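Local coordinates for protein tannase (Lactobacillus plantarum, PDB 3WA7) that probably hydrolyses the galloyl ester and depside bonds of tannins, acting as a serine esterase of the alpha/beta-hydrolase fold, at residues Asn160-Gly165 with Ser452-Leu457; Lys316-Val321 with Leu336-Arg341; Gly416-Asp421 with Pro446-His451. All blocks are in the same frame, centred on the assembly; numbering follows the deposited sequence.

Contact 1 (Asn160-Gly165 with Ser452-Leu457). With SO4 (sulfate ion), chain C.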
loop_
_atom_site.group_PDB
_atom_site.type_symbol
_atom_site.label_atom_id
_atom_site.label_comp_id
_atom_site.label_asym_id
_atom_site.label_seq_id
_atom_site.Cartn_x
_atom_site.Cartn_y
_atom_site.Cartn_z
ATOM N N ASN A 160 2.770 -0.873 7.839
ATOM C CA ASN A 160 1.498 -0.254 7.503
ATOM C C ASN A 160 1.750 0.860 6.510
ATOM O O ASN A 160 2.784 1.525 6.552
ATOM C CB ASN A 160 0.810 0.311 8.749
ATOM C CG ASN A 160 -0.588 0.818 8.451
ATOM O OD1 ASN A 160 -1.372 0.146 7.781
ATOM N ND2 ASN A 160 -0.910 2.004 8.950
ATOM N N GLY A 161 0.805 1.055 5.603
ATOM C CA GLY A 161 0.955 2.103 4.617
ATOM C C GLY A 161 -0.317 2.217 3.810
ATOM O O GLY A 161 -1.142 1.304 3.823
ATOM N N THR A 162 -0.469 3.337 3.116
ATOM C CA THR A 162 -1.650 3.596 2.298
ATOM C C THR A 162 -1.262 3.840 0.838
ATOM O O THR A 162 -0.253 4.485 0.564
ATOM C CB THR A 162 -2.401 4.840 2.828
ATOM O OG1 THR A 162 -2.871 4.587 4.159
ATOM C CG2 THR A 162 -3.575 5.183 1.930
ATOM N N SER A 163 -2.064 3.312 -0.089
ATOM C CA SER A 163 -1.838 3.490 -1.526
ATOM C C SER A 163 -0.488 2.911 -1.948
ATOM O O SER A 163 -0.233 1.727 -1.753
ATOM C CB SER A 163 -1.916 4.984 -1.877
ATOM O OG SER A 163 -2.003 5.188 -3.281
ATOM N N ALA A 164 0.373 3.734 -2.541
ATOM C CA ALA A 164 1.693 3.250 -2.935
ATOM C C ALA A 164 2.398 2.762 -1.667
ATOM O O ALA A 164 3.230 1.856 -1.712
ATOM C CB ALA A 164 2.498 4.370 -3.590
ATOM N N GLY A 165 2.054 3.381 -0.539
ATOM C CA GLY A 165 2.638 2.998 0.737
ATOM C C GLY A 165 2.076 1.663 1.186
ATOM O O GLY A 165 2.696 0.940 1.968
ATOM N N SER A 452 -7.974 6.227 0.699
ATOM C CA SER A 452 -7.401 6.683 1.961
ATOM C C SER A 452 -7.009 5.494 2.826
ATOM O O SER A 452 -7.137 4.349 2.406
ATOM C CB SER A 452 -8.432 7.521 2.711
ATOM O OG SER A 452 -9.587 6.740 2.979
ATOM N N GLY A 453 -6.537 5.773 4.039
ATOM C CA GLY A 453 -6.151 4.706 4.946
ATOM C C GLY A 453 -6.240 5.124 6.404
ATOM O O GLY A 453 -6.625 6.253 6.705
ATOM N N ASP A 454 -5.900 4.203 7.305
ATOM C CA ASP A 454 -5.905 4.466 8.746
ATOM C C ASP A 454 -7.218 5.045 9.280
ATOM O O ASP A 454 -7.212 5.814 10.241
ATOM C CB ASP A 454 -4.756 5.419 9.097
ATOM C CG ASP A 454 -3.382 4.795 8.885
ATOM O OD1 ASP A 454 -3.269 3.839 8.093
ATOM O OD2 ASP A 454 -2.406 5.276 9.502
ATOM N N TYR A 455 -8.339 4.665 8.676
ATOM C CA TYR A 455 -9.645 5.175 9.096
ATOM C C TYR A 455 -10.407 4.224 10.017
ATOM O O TYR A 455 -11.522 4.526 10.444
ATOM C CB TYR A 455 -10.493 5.472 7.854
ATOM C CG TYR A 455 -10.445 4.363 6.828
ATOM C CD1 TYR A 455 -11.065 3.138 7.067
ATOM C CD2 TYR A 455 -9.728 4.516 5.641
ATOM C CE1 TYR A 455 -10.972 2.091 6.158
ATOM C CE2 TYR A 455 -9.628 3.474 4.722
ATOM C CZ TYR A 455 -10.252 2.264 4.988
ATOM O OH TYR A 455 -10.137 1.221 4.097
ATOM N N ASP A 456 -9.794 3.086 10.330
ATOM C CA ASP A 456 -10.416 2.065 11.171
ATOM C C ASP A 456 -9.440 1.550 12.225
ATOM O O ASP A 456 -9.326 0.341 12.424
ATOM C CB ASP A 456 -10.840 0.896 10.287
ATOM C CG ASP A 456 -9.682 0.348 9.473
ATOM O OD1 ASP A 456 -8.583 0.937 9.557
ATOM O OD2 ASP A 456 -9.858 -0.656 8.751
ATOM N N LEU A 457 -8.746 2.456 12.904
ATOM C CA LEU A 457 -7.758 2.052 13.899
ATOM C C LEU A 457 -8.262 1.097 14.980
ATOM O O LEU A 457 -7.510 0.240 15.450
ATOM C CB LEU A 457 -7.122 3.295 14.534
ATOM C CG LEU A 457 -6.442 4.227 13.521
ATOM C CD1 LEU A 457 -5.708 5.336 14.264
ATOM C CD2 LEU A 457 -5.469 3.436 12.648
HETATM S S SO4 C . -1.510 8.737 -3.622
HETATM O O1 SO4 C . -1.164 9.556 -2.446
HETATM O O2 SO4 C . -2.953 8.452 -3.620
HETATM O O3 SO4 C . -1.175 9.485 -4.841
HETATM O O4 SO4 C . -0.755 7.472 -3.580
HETATM O O HOH W 1 0.165 4.537 9.722
HETATM O O HOH W 2 -1.234 4.018 6.202
#
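N160 and D454 meet tip to tip where the turn that follows N160, with the sequence GTSAG at residues 161-165, runs beside the loop 452-457. That turn fits the nucleophile elbow of an alpha/beta-hydrolase. The elbow joins strand 157-160 to helix 164-174, and S163 at its apex is the probable nucleophile.

Direct polar contact comes down to one bond. N160 ND2 donates to D454 OD1 at 3.1 Å, on the syn side of the carboxylate, with amide and carboxylate planes 16° apart. CG of N160 lies anti to its backbone N (chi1 -173°), which carries the amide off the strand toward the loop. Both groups have further partners: N160 OD1 is bonded to S201 OG, and D454 OD2 to T97 OG1 in helix 95-103.

Two waters widen the link. Water 1 accepts from N160 ND2 and donates to D454 OD2 at 2.7 Å, so amide, water and carboxylate close a ring. Water 2 donates to D454 OD1 and is hydrogen-bonded to T162 OG1, drawing the threonine into the same network.

Van der Waals contact falls to T162, which lies over the backbone of S452 and G453. Its methyl CG2 sits 3.6 Å from S452 C, and G453 brings its CA up to within 3.4 Å of T162 OG1.

The elbow itself is tight. S163 has the positive phi (61°) expected of a nucleophile in this strained turn, while G165 N bonds back to T162 O at the start of the helix. S163 OG, anti to its own backbone N, takes no part in the loop contact; it is hydrogen-bonded to H451 NE2 and donates to O4 of a bound sulfate at 2.6 Å.

Contact 2 (Lys316-Val321 with Leu336-Arg341); sequences KYAGFV and LKSLTR
The Y317 ring has S338 OG at its edge, near the ring plane, and CG of its neighbour K316 over one face, 4.0 Å above the plane and offset toward the rim. L339 CD1 comes in obliquely, 3.7 Å from Y317 CE2. The motif is a loop leading into the beta hairpin of strands 320-323 and 326-330, folded back against the last turn of helix 332-339, which follows that hairpin. Y335, from the same helix, meets the tyrosine ring edge to face.

S338 does the polar work. Its OG, anti to the backbone N (chi1 -176°), reaches over to the loop and accepts the A318 N-H at 3.1 Å with an angle of 162° at the hydrogen. The hydroxyl also rests 3.3 Å from Y317 CA; beside it the CB atoms of A318 and S338 approach to 4.1 Å.

Beyond the ring, the polar ends of the two side chains have partners elsewhere: Y317 OH is hydrogen-bonded to D448 OD1, and K316 NZ forms a salt bridge with D448 OD2. Both tie this peripheral piece to the loop after strand 440-444. G319 then turns the chain into the hairpin with a phi of 113°.

The helix ends just past the contact. T340 leaves helical geometry with a positive phi, although its backbone N still bonds to L336 O at 2.9 Å.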
loop_
_atom_site.group_PDB
_atom_site.type_symbol
_atom_site.label_atom_id
_atom_site.label_comp_id
_atom_site.label_asym_id
_atom_site.label_seq_id
_atom_site.Cartn_x
_atom_site.Cartn_y
_atom_site.Cartn_z
ATOM N N LYS A 316 -27.392 5.920 -2.346
ATOM C CA LYS A 316 -26.481 6.971 -2.767
ATOM C C LYS A 316 -26.006 6.631 -4.174
ATOM O O LYS A 316 -26.137 7.440 -5.095
ATOM C CB LYS A 316 -25.294 7.042 -1.800
ATOM C CG LYS A 316 -24.326 8.175 -2.083
ATOM C CD LYS A 316 -23.297 8.317 -0.969
ATOM C CE LYS A 316 -22.303 9.420 -1.289
ATOM N NZ LYS A 316 -21.320 9.622 -0.190
ATOM N N TYR A 317 -25.456 5.431 -4.331
ATOM C CA TYR A 317 -24.993 4.967 -5.634
ATOM C C TYR A 317 -26.062 4.044 -6.197
ATOM O O TYR A 317 -26.730 3.326 -5.451
ATOM C CB TYR A 317 -23.678 4.188 -5.521
ATOM C CG TYR A 317 -22.556 4.958 -4.878
ATOM C CD1 TYR A 317 -22.329 4.876 -3.504
ATOM C CD2 TYR A 317 -21.734 5.790 -5.636
ATOM C CE1 TYR A 317 -21.309 5.602 -2.901
ATOM C CE2 TYR A 317 -20.712 6.522 -5.043
ATOM C CZ TYR A 317 -20.505 6.423 -3.676
ATOM O OH TYR A 317 -19.497 7.147 -3.084
ATOM N N ALA A 318 -26.217 4.060 -7.514
ATOM C CA ALA A 318 -27.217 3.228 -8.171
ATOM C C ALA A 318 -26.776 1.770 -8.275
ATOM O O ALA A 318 -25.600 1.449 -8.081
ATOM C CB ALA A 318 -27.500 3.779 -9.565
ATOM N N GLY A 319 -27.735 0.890 -8.559
ATOM C CA GLY A 319 -27.416 -0.514 -8.745
ATOM C C GLY A 319 -27.902 -1.561 -7.760
ATOM O O GLY A 319 -28.159 -2.697 -8.157
ATOM N N PHE A 320 -28.037 -1.202 -6.488
ATOM C CA PHE A 320 -28.452 -2.181 -5.492
ATOM C C PHE A 320 -29.941 -2.475 -5.394
ATOM O O PHE A 320 -30.788 -1.636 -5.703
ATOM C CB PHE A 320 -27.932 -1.782 -4.106
ATOM C CG PHE A 320 -26.433 -1.748 -4.005
ATOM C CD1 PHE A 320 -25.726 -0.592 -4.328
ATOM C CD2 PHE A 320 -25.726 -2.878 -3.607
ATOM C CE1 PHE A 320 -24.331 -0.563 -4.255
ATOM C CE2 PHE A 320 -24.330 -2.860 -3.531
ATOM C CZ PHE A 320 -23.633 -1.699 -3.854
ATOM N N VAL A 321 -30.246 -3.696 -4.971
ATOM C CA VAL A 321 -31.624 -4.123 -4.779
ATOM C C VAL A 321 -31.745 -4.481 -3.309
ATOM O O VAL A 321 -30.964 -5.280 -2.790
ATOM C CB VAL A 321 -31.970 -5.363 -5.624
ATOM C CG1 VAL A 321 -33.408 -5.786 -5.348
ATOM C CG2 VAL A 321 -31.781 -5.060 -7.100
ATOM N N LEU A 336 -20.791 0.997 -10.969
ATOM C CA LEU A 336 -19.551 1.576 -11.476
ATOM C C LEU A 336 -19.776 2.892 -12.208
ATOM O O LEU A 336 -18.987 3.828 -12.069
ATOM C CB LEU A 336 -18.839 0.565 -12.379
ATOM C CG LEU A 336 -18.403 -0.673 -11.588
ATOM C CD1 LEU A 336 -17.901 -1.753 -12.526
ATOM C CD2 LEU A 336 -17.325 -0.275 -10.576
ATOM N N LYS A 337 -20.852 2.969 -12.987
ATOM C CA LYS A 337 -21.157 4.198 -13.710
ATOM C C LYS A 337 -21.498 5.295 -12.703
ATOM O O LYS A 337 -21.133 6.459 -12.880
ATOM C CB LYS A 337 -22.337 3.972 -14.660
ATOM C CG LYS A 337 -22.752 5.206 -15.445
ATOM C CD LYS A 337 -23.905 4.891 -16.392
ATOM C CE LYS A 337 -24.337 6.128 -17.165
ATOM N NZ LYS A 337 -25.504 5.849 -18.055
ATOM N N SER A 338 -22.197 4.905 -11.643
ATOM C CA SER A 338 -22.601 5.831 -10.592
ATOM C C SER A 338 -21.379 6.310 -9.808
ATOM O O SER A 338 -21.264 7.485 -9.471
ATOM C CB SER A 338 -23.596 5.139 -9.649
ATOM O OG SER A 338 -24.085 6.030 -8.663
ATOM N N LEU A 339 -20.461 5.389 -9.536
ATOM C CA LEU A 339 -19.242 5.701 -8.797
ATOM C C LEU A 339 -18.312 6.613 -9.604
ATOM O O LEU A 339 -17.652 7.495 -9.048
ATOM C CB LEU A 339 -18.515 4.402 -8.448
ATOM C CG LEU A 339 -17.214 4.532 -7.658
ATOM C CD1 LEU A 339 -17.470 5.271 -6.347
ATOM C CD2 LEU A 339 -16.656 3.144 -7.398
ATOM N N THR A 340 -18.286 6.368 -10.913
ATOM C CA THR A 340 -17.487 7.083 -11.917
ATOM C C THR A 340 -16.043 6.617 -12.078
ATOM O O THR A 340 -15.397 6.137 -11.138
ATOM C CB THR A 340 -17.457 8.632 -11.701
ATOM O OG1 THR A 340 -16.567 8.964 -10.628
ATOM C CG2 THR A 340 -18.855 9.163 -11.401
ATOM N N ARG A 341 -15.556 6.754 -13.306
ATOM C CA ARG A 341 -14.191 6.404 -13.665
ATOM C C ARG A 341 -13.308 7.580 -13.265
ATOM O O ARG A 341 -13.678 8.736 -13.465
ATOM C CB ARG A 341 -14.096 6.173 -15.178
ATOM C CG ARG A 341 -12.674 6.141 -15.727
ATOM C CD ARG A 341 -12.665 6.325 -17.241
ATOM N NE ARG A 341 -12.991 5.103 -17.973
ATOM C CZ ARG A 341 -12.113 4.147 -18.265
ATOM N NH1 ARG A 341 -10.846 4.263 -17.889
ATOM N NH2 ARG A 341 -12.501 3.076 -18.945
#

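Contact 3 (Gly416-Asp421 with Pro446-His451). With SO4 (sulfate ion), chain C.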
loop_
_atom_site.group_PDB
_atom_site.type_symbol
_atom_site.label_atom_id
_atom_site.label_comp_id
_atom_site.label_asym_id
_atom_site.label_seq_id
_atom_site.Cartn_x
_atom_site.Cartn_y
_atom_site.Cartn_z
ATOM N N GLY A 416 -11.228 0.909 -0.024
ATOM C CA GLY A 416 -12.555 1.504 0.021
ATOM C C GLY A 416 -13.453 1.196 -1.162
ATOM O O GLY A 416 -12.998 1.154 -2.303
ATOM N N ALA A 417 -14.740 0.990 -0.889
ATOM C CA ALA A 417 -15.705 0.691 -1.941
ATOM C C ALA A 417 -15.908 1.884 -2.871
ATOM O O ALA A 417 -16.519 1.751 -3.929
ATOM C CB ALA A 417 -17.039 0.265 -1.330
ATOM N N ALA A 418 -15.393 3.048 -2.480
ATOM C CA ALA A 418 -15.520 4.244 -3.310
ATOM C C ALA A 418 -14.155 4.684 -3.840
ATOM O O ALA A 418 -14.009 5.782 -4.377
ATOM C CB ALA A 418 -16.166 5.375 -2.513
ATOM N N ASP A 419 -13.166 3.810 -3.694
ATOM C CA ASP A 419 -11.802 4.078 -4.144
ATOM C C ASP A 419 -11.646 3.605 -5.592
ATOM O O ASP A 419 -11.692 2.405 -5.863
ATOM C CB ASP A 419 -10.815 3.332 -3.236
ATOM C CG ASP A 419 -9.363 3.618 -3.574
ATOM O OD1 ASP A 419 -9.060 3.889 -4.752
ATOM O OD2 ASP A 419 -8.516 3.546 -2.654
ATOM N N ARG A 420 -11.459 4.552 -6.511
ATOM C CA ARG A 420 -11.308 4.240 -7.932
ATOM C C ARG A 420 -9.884 4.430 -8.454
ATOM O O ARG A 420 -9.671 4.514 -9.667
ATOM C CB ARG A 420 -12.256 5.115 -8.762
ATOM C CG ARG A 420 -13.681 5.140 -8.236
ATOM C CD ARG A 420 -14.035 6.518 -7.726
ATOM N NE ARG A 420 -14.175 7.476 -8.817
ATOM C CZ ARG A 420 -13.433 8.569 -8.969
ATOM N NH1 ARG A 420 -12.474 8.861 -8.096
ATOM N NH2 ARG A 420 -13.657 9.379 -9.998
ATOM N N ASP A 421 -8.905 4.496 -7.554
ATOM C CA ASP A 421 -7.521 4.686 -7.982
ATOM C C ASP A 421 -6.974 3.457 -8.693
ATOM O O ASP A 421 -6.015 3.541 -9.459
ATOM C CB ASP A 421 -6.642 5.072 -6.794
ATOM C CG ASP A 421 -6.822 6.523 -6.400
ATOM O OD1 ASP A 421 -7.940 6.898 -5.986
ATOM O OD2 ASP A 421 -5.851 7.299 -6.521
ATOM N N PRO A 446 -14.568 -1.635 2.682
ATOM C CA PRO A 446 -15.402 -0.700 3.451
ATOM C C PRO A 446 -16.288 0.221 2.616
ATOM O O PRO A 446 -15.808 0.942 1.743
ATOM C CB PRO A 446 -14.374 0.082 4.272
ATOM C CG PRO A 446 -13.296 -0.921 4.486
ATOM C CD PRO A 446 -13.165 -1.563 3.130
ATOM N N TRP A 447 -17.583 0.206 2.919
ATOM C CA TRP A 447 -18.568 1.013 2.201
ATOM C C TRP A 447 -18.293 2.513 2.138
ATOM O O TRP A 447 -17.978 3.152 3.144
ATOM C CB TRP A 447 -19.964 0.799 2.803
ATOM C CG TRP A 447 -21.025 1.611 2.115
ATOM C CD1 TRP A 447 -21.614 2.760 2.570
ATOM C CD2 TRP A 447 -21.585 1.358 0.823
ATOM N NE1 TRP A 447 -22.505 3.237 1.634
ATOM C CE2 TRP A 447 -22.507 2.395 0.553
ATOM C CE3 TRP A 447 -21.395 0.354 -0.138
ATOM C CZ2 TRP A 447 -23.237 2.457 -0.641
ATOM C CZ3 TRP A 447 -22.119 0.416 -1.323
ATOM C CH2 TRP A 447 -23.029 1.461 -1.563
ATOM N N ASP A 448 -18.430 3.058 0.936
ATOM C CA ASP A 448 -18.264 4.479 0.669
ATOM C C ASP A 448 -16.992 5.118 1.211
ATOM O O ASP A 448 -16.974 6.308 1.533
ATOM C CB ASP A 448 -19.500 5.230 1.181
ATOM C CG ASP A 448 -19.638 6.615 0.575
ATOM O OD1 ASP A 448 -19.191 6.809 -0.573
ATOM O OD2 ASP A 448 -20.210 7.506 1.242
ATOM N N ILE A 449 -15.929 4.329 1.309
ATOM C CA ILE A 449 -14.649 4.840 1.780
ATOM C C ILE A 449 -13.834 5.191 0.544
ATOM O O ILE A 449 -13.668 4.367 -0.353
ATOM C CB ILE A 449 -13.895 3.793 2.625
ATOM C CG1 ILE A 449 -14.592 3.626 3.977
ATOM C CG2 ILE A 449 -12.449 4.231 2.844
ATOM C CD1 ILE A 449 -14.596 4.892 4.812
ATOM N N PRO A 450 -13.338 6.433 0.471
ATOM C CA PRO A 450 -12.542 6.881 -0.672
ATOM C C PRO A 450 -11.116 6.362 -0.599
ATOM O O PRO A 450 -10.787 5.532 0.249
ATOM C CB PRO A 450 -12.602 8.397 -0.546
ATOM C CG PRO A 450 -12.521 8.578 0.942
ATOM C CD PRO A 450 -13.499 7.520 1.455
ATOM N N HIS A 451 -10.277 6.858 -1.501
ATOM C CA HIS A 451 -8.875 6.481 -1.544
ATOM C C HIS A 451 -8.239 7.076 -0.290
ATOM O O HIS A 451 -8.007 8.284 -0.218
ATOM C CB HIS A 451 -8.233 7.065 -2.804
ATOM C CG HIS A 451 -6.823 6.622 -3.027
ATOM N ND1 HIS A 451 -6.474 5.299 -3.194
ATOM C CD2 HIS A 451 -5.673 7.331 -3.126
ATOM C CE1 HIS A 451 -5.170 5.212 -3.387
ATOM N NE2 HIS A 451 -4.660 6.429 -3.350
HETATM S S SO4 C . -1.510 8.737 -3.622
HETATM O O1 SO4 C . -1.164 9.556 -2.446
HETATM O O2 SO4 C . -2.953 8.452 -3.620
HETATM O O3 SO4 C . -1.175 9.485 -4.841
HETATM O O4 SO4 C . -0.755 7.472 -3.580
HETATM O O HOH W 3 -9.341 3.118 -0.227
#
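The H451 ring carries a carboxylate flat on one face and another at its edge: D421 stacks on it with planes 11° apart, while D419 comes to ND1 with its plane turned 85° from the ring. Together with S163 OG, bonded to H451 NE2, H451 and D419 fit the Ser-His-Asp triad of an alpha/beta-hydrolase, the aspartate on the loop after strand 410-414 and the histidine on the loop after strand 440-444.

H451 ND1 donates to D419 OD2 at 2.7 Å. The acceptor lies close to the ring plane, and the imidazole comes to the syn side of the carboxylate. D419 OD1 accepts D421 N at 2.9 Å, an Asx turn that helps fix the rotation of the aspartate. D421 CG sits over the centre of the ring, 3.3 Å above it, and its CB adds a CH-pi contact; its OD2 also bonds a glycerol. On the far edge, H451 NE2 makes a weak bond to sulfate O2.

The rest joins two beta turns through their backbones. The type I turn G416-D419 faces the type II turn P446-I449: A417 N donates almost straight to P446 O at 2.8 Å, and A418 N to I449 O at 3.0 Å from above the carbonyl plane. That same I449 O takes a CA-H...O contact from G416 at 3.1 Å, where a beta carbon would collide with it. A418 CB presses on the backbone of D448 and I449.

A water completes the join: water 3 accepts from G416 N and donates both to P450 O and, at 2.6 Å, to D419 OD2, giving that oxygen a second donor besides the histidine.

How the contacts relate
Contacts 1 and 3 share the loop after strand 440-444: segment 446-451 of contact 3 runs straight into segment 452-457 of contact 1. Their centres are 12 Å apart, and S163 OG of contact 1 lies 2.9 Å from H451 NE2 of contact 3, so the probable catalytic triad is assembled across the two. Both touch the sulfate, which G77 N also binds. Contact 2 sits at the periphery, its centre 24 Å from that of contact 1 and 12 Å from that of contact 3. D448, on the same loop as H451, bridges it to contact 3, with OD1 2.6 Å from Y317 OH and OD2 2.8 Å from K316 NZ.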